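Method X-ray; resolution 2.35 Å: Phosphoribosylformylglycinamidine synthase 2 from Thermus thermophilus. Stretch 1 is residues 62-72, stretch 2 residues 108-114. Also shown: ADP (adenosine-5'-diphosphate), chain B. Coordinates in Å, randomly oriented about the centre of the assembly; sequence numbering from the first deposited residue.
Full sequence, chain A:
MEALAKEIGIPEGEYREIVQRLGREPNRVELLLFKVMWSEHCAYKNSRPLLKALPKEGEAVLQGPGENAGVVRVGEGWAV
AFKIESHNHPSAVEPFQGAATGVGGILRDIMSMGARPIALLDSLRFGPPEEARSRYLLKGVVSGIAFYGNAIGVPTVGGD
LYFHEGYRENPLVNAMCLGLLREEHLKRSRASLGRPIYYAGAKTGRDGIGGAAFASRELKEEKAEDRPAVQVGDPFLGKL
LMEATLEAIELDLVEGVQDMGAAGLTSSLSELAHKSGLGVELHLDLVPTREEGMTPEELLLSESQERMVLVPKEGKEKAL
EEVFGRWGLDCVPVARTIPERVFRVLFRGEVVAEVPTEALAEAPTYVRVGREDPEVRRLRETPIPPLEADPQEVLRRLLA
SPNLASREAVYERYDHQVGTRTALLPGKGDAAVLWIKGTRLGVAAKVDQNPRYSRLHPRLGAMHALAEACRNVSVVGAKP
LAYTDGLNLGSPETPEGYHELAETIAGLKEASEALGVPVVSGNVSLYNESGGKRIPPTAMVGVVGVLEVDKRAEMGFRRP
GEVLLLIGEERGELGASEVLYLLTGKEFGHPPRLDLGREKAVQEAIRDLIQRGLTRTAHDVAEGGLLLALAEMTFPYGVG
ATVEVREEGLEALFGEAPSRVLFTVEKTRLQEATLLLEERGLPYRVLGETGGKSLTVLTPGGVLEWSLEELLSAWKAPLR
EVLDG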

# COMPACT_ATOMS: atom_id res chain seq x y z
N LEU A 62 -14.25 -9.46 -6.83
CA LEU A 62 -15.00 -9.19 -8.06
C LEU A 62 -14.01 -9.07 -9.20
O LEU A 62 -14.33 -9.34 -10.35
N GLN A 63 -12.79 -8.65 -8.85
CA GLN A 63 -11.71 -8.46 -9.80
C GLN A 63 -10.36 -8.62 -9.11
O GLN A 63 -10.06 -7.90 -8.16
N GLY A 64 -9.55 -9.56 -9.59
CA GLY A 64 -8.24 -9.80 -9.01
C GLY A 64 -7.11 -9.26 -9.88
O GLY A 64 -7.35 -8.39 -10.72
N PRO A 65 -5.87 -9.75 -9.70
CA PRO A 65 -4.75 -9.28 -10.51
C PRO A 65 -5.04 -9.43 -12.00
O PRO A 65 -5.61 -10.43 -12.44
N GLY A 66 -4.63 -8.43 -12.78
CA GLY A 66 -4.86 -8.46 -14.21
C GLY A 66 -5.34 -7.11 -14.70
O GLY A 66 -4.98 -6.66 -15.79
N GLU A 67 -6.15 -6.46 -13.88
CA GLU A 67 -6.68 -5.15 -14.21
C GLU A 67 -5.94 -4.07 -13.43
O GLU A 67 -5.18 -4.37 -12.52
N ASN A 68 -6.18 -2.81 -13.78
CA ASN A 68 -5.51 -1.69 -13.12
C ASN A 68 -5.63 -1.66 -11.60
O ASN A 68 -4.88 -0.94 -10.94
N ALA A 69 -6.56 -2.41 -11.04
CA ALA A 69 -6.73 -2.46 -9.59
C ALA A 69 -7.60 -3.64 -9.19
O ALA A 69 -8.27 -4.24 -10.03
N GLY A 70 -7.56 -3.98 -7.90
CA GLY A 70 -8.36 -5.06 -7.37
C GLY A 70 -9.68 -4.51 -6.86
O GLY A 70 -9.74 -3.38 -6.37
N VAL A 71 -10.75 -5.28 -7.00
CA VAL A 71 -12.06 -4.84 -6.55
C VAL A 71 -12.74 -5.92 -5.75
O VAL A 71 -12.73 -7.08 -6.13
N VAL A 72 -13.31 -5.53 -4.62
CA VAL A 72 -14.02 -6.47 -3.76
C VAL A 72 -15.41 -5.93 -3.47
O VAL A 72 -15.65 -4.72 -3.54
N ARG A 108 -5.31 7.44 -10.82
CA ARG A 108 -5.80 7.10 -12.15
C ARG A 108 -6.10 5.61 -12.29
O ARG A 108 -7.06 5.25 -12.97
N ASP A 109 -5.31 4.76 -11.64
CA ASP A 109 -5.55 3.32 -11.71
C ASP A 109 -6.90 2.99 -11.08
O ASP A 109 -7.63 2.14 -11.57
N ILE A 110 -7.22 3.67 -9.99
CA ILE A 110 -8.47 3.45 -9.29
C ILE A 110 -9.64 4.01 -10.10
O ILE A 110 -10.71 3.41 -10.16
N MSE A 111 -9.43 5.17 -10.72
CA MSE A 111 -10.46 5.80 -11.54
C MSE A 111 -10.81 4.95 -12.74
O MSE A 111 -11.97 4.87 -13.14
N SER A 112 -9.80 4.33 -13.35
CA SER A 112 -10.04 3.53 -14.54
C SER A 112 -11.01 2.39 -14.29
O SER A 112 -11.64 1.90 -15.22
N MSE A 113 -11.14 1.97 -13.03
CA MSE A 113 -12.08 0.90 -12.67
C MSE A 113 -13.49 1.49 -12.54
O MSE A 113 -14.46 0.75 -12.34
N GLY A 114 -13.59 2.81 -12.64
CA GLY A 114 -14.86 3.48 -12.51
C GLY A 114 -15.20 3.74 -11.06
O GLY A 114 -16.35 4.00 -10.71

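The contact sets the last turn of a helix against a loop that leads into a strand, and its rule is economy: one long, flexible side chain on the helical side does most of the covering, and the backbones come close, with Asn-68 CA 5.2 Å from Asp-109 CA.

Arg-108 opens stretch 2 without taking part. Its CA-to-CB bond points sideways, and the side chain ends leading away, with its NH1 hydrogen-bonded elsewhere in the structure. Asp-109 also leaves sideways, chi1 m, and lies against the loop: Asp-109 CB is 3.5 Å from Asn-68 O. Asp-109 OD2 is hydrogen-bonded elsewhere in the structure; Asp-109 OD1 lies 4.0 Å from Asn-68 CB and 3.1 Å from ADP O3B. The same nucleotide touches the loop through its ribose, where ADP O3' donates to Glu-67 O at 2.7 Å and receives a weak bond from Gly-66 N at 3.3 Å.

Ile-110 shows how a residue pointing the wrong way can still contribute. Its CA-to-CB bond points away, yet with chi1 and chi2 both m the chain bends back, and Ile-110 CD1 meets Ala-69 CB at 3.8 Å. Met-111, a selenomethionine, is out of reach of stretch 1.

Ser-112 points toward the loop with chi1 p. Ser-112 OG sits 2.8 Å from Asp-109 O, one turn back, and 2.9 Å from Asn-68 OD1 as modelled; the amide of Asn-68 (chi1 m) is probably turned over, so the nature of this polar contact stays open.

Met-113, also selenomethionine, has the largest area covered by the other stretch, 96 Å². It points toward the loop, and three successive m rotamers fold it compactly so that different parts meet different neighbours. Met-113 CG rests 3.8 Å from Ala-69 CB, and Met-113 SE lies 4.1 Å from Asn-68 N. At the tip, Met-113 CE is 3.7 Å from Val-71 CG2, 3.9 Å from Gln-63 CG and 4.0 Å from Glu-67 CB. Val-71 (chi1 t) and Gln-63 (chi1 t, chi2 p) are neighbours in a backbone pairing, with Gln-63 N donating to Val-71 O at 3.1 Å, and both side chains touch the Met-113 methyl.

Gly-114 then ends the helical run in a Schellman motif, with Gly-114 N bonded to Met-111 O at 2.7 Å. Its positive phi would jam a CB against the preceding carbonyl, so the backbone itself calls for glycine.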

# COMPACT_ATOMS: atom_id res chain seq x y z
CB LEU A 62 -15.81 -7.89 -7.95
CG LEU A 62 -16.91 -7.79 -6.90
CD1 LEU A 62 -17.58 -6.43 -7.01
CD2 LEU A 62 -17.93 -8.90 -7.08
CB GLN A 63 -11.79 -7.06 -10.41
CG GLN A 63 -10.90 -6.86 -11.61
CD GLN A 63 -11.08 -7.97 -12.63
OE1 GLN A 63 -10.42 -9.01 -12.55
NE2 GLN A 63 -12.00 -7.76 -13.57
CB PRO A 65 -3.60 -10.17 -10.05
CG PRO A 65 -3.94 -10.47 -8.63
CD PRO A 65 -5.42 -10.76 -8.73
CB GLU A 67 -8.17 -5.11 -13.91
CG GLU A 67 -8.97 -6.01 -14.81
CD GLU A 67 -8.67 -5.74 -16.28
OE1 GLU A 67 -8.61 -4.55 -16.66
OE2 GLU A 67 -8.49 -6.72 -17.05
CB ASN A 68 -6.01 -0.38 -13.71
CG ASN A 68 -5.56 -0.18 -15.14
OD1 ASN A 68 -6.06 0.70 -15.84
ND2 ASN A 68 -4.59 -0.98 -15.58
CB ALA A 69 -7.34 -1.17 -9.08
CB VAL A 71 -12.98 -4.50 -7.75
CG1 VAL A 71 -14.23 -3.76 -7.25
CG2 VAL A 71 -12.22 -3.67 -8.77
CB VAL A 72 -13.28 -6.68 -2.42
CG1 VAL A 72 -11.88 -7.20 -2.67
CG2 VAL A 72 -13.25 -5.37 -1.62
CB ARG A 108 -4.79 7.56 -13.21
CG ARG A 108 -4.73 9.08 -13.37
CD ARG A 108 -3.98 9.48 -14.63
NE ARG A 108 -2.54 9.28 -14.50
CZ ARG A 108 -1.74 10.09 -13.81
NH1 ARG A 108 -0.44 9.83 -13.75
NH2 ARG A 108 -2.23 11.16 -13.19
CB ASP A 109 -4.47 2.54 -10.95
CG ASP A 109 -3.15 2.50 -11.68
OD1 ASP A 109 -3.16 2.35 -12.92
OD2 ASP A 109 -2.11 2.61 -11.02
CB ILE A 110 -8.43 4.11 -7.90
CG1 ILE A 110 -7.28 3.51 -7.08
CG2 ILE A 110 -9.78 3.97 -7.21
CD1 ILE A 110 -7.23 2.01 -7.07
CB MSE A 111 -9.98 7.13 -12.11
CG MSE A 111 -9.78 8.27 -11.17
SE MSE A 111 -9.06 9.72 -12.25
CE MSE A 111 -7.36 9.97 -11.36
CB SER A 112 -8.72 3.02 -15.13
OG SER A 112 -8.15 2.00 -14.34
CB MSE A 113 -11.70 0.25 -11.33
CG MSE A 113 -10.33 -0.37 -11.28
SE MSE A 113 -9.95 -1.60 -12.72
CE MSE A 113 -11.22 -3.01 -12.32
PB ADP B . 0.32 0.12 -13.52
O1B ADP B . 1.59 0.23 -14.30
O2B ADP B . 0.53 0.80 -12.08
O3B ADP B . -0.90 0.91 -14.38
PA ADP B . 1.18 -2.46 -13.39
O1A ADP B . 1.43 -2.86 -14.80
O2A ADP B . 2.52 -1.74 -12.81
O3A ADP B . -0.10 -1.44 -13.32
O5' ADP B . 0.87 -3.75 -12.43
C5' ADP B . 0.77 -4.94 -13.24
C4' ADP B . -0.44 -5.84 -12.86
O4' ADP B . -0.01 -6.96 -12.03
C3' ADP B . -1.54 -5.12 -12.04
O3' ADP B . -2.82 -5.67 -12.37
C2' ADP B . -1.14 -5.38 -10.59
O2' ADP B . -2.24 -5.29 -9.69
C1' ADP B . -0.52 -6.78 -10.66
N9 ADP B . 0.56 -6.95 -9.67
C8 ADP B . 1.83 -6.45 -9.76
N7 ADP B . 2.53 -6.78 -8.72
C5 ADP B . 1.76 -7.52 -7.89
C6 ADP B . 1.96 -8.15 -6.63
N6 ADP B . 3.19 -8.07 -6.00
N1 ADP B . 0.93 -8.82 -6.07
C2 ADP B . -0.26 -8.91 -6.67
N3 ADP B . -0.49 -8.33 -7.85
C4 ADP B . 0.48 -7.64 -8.49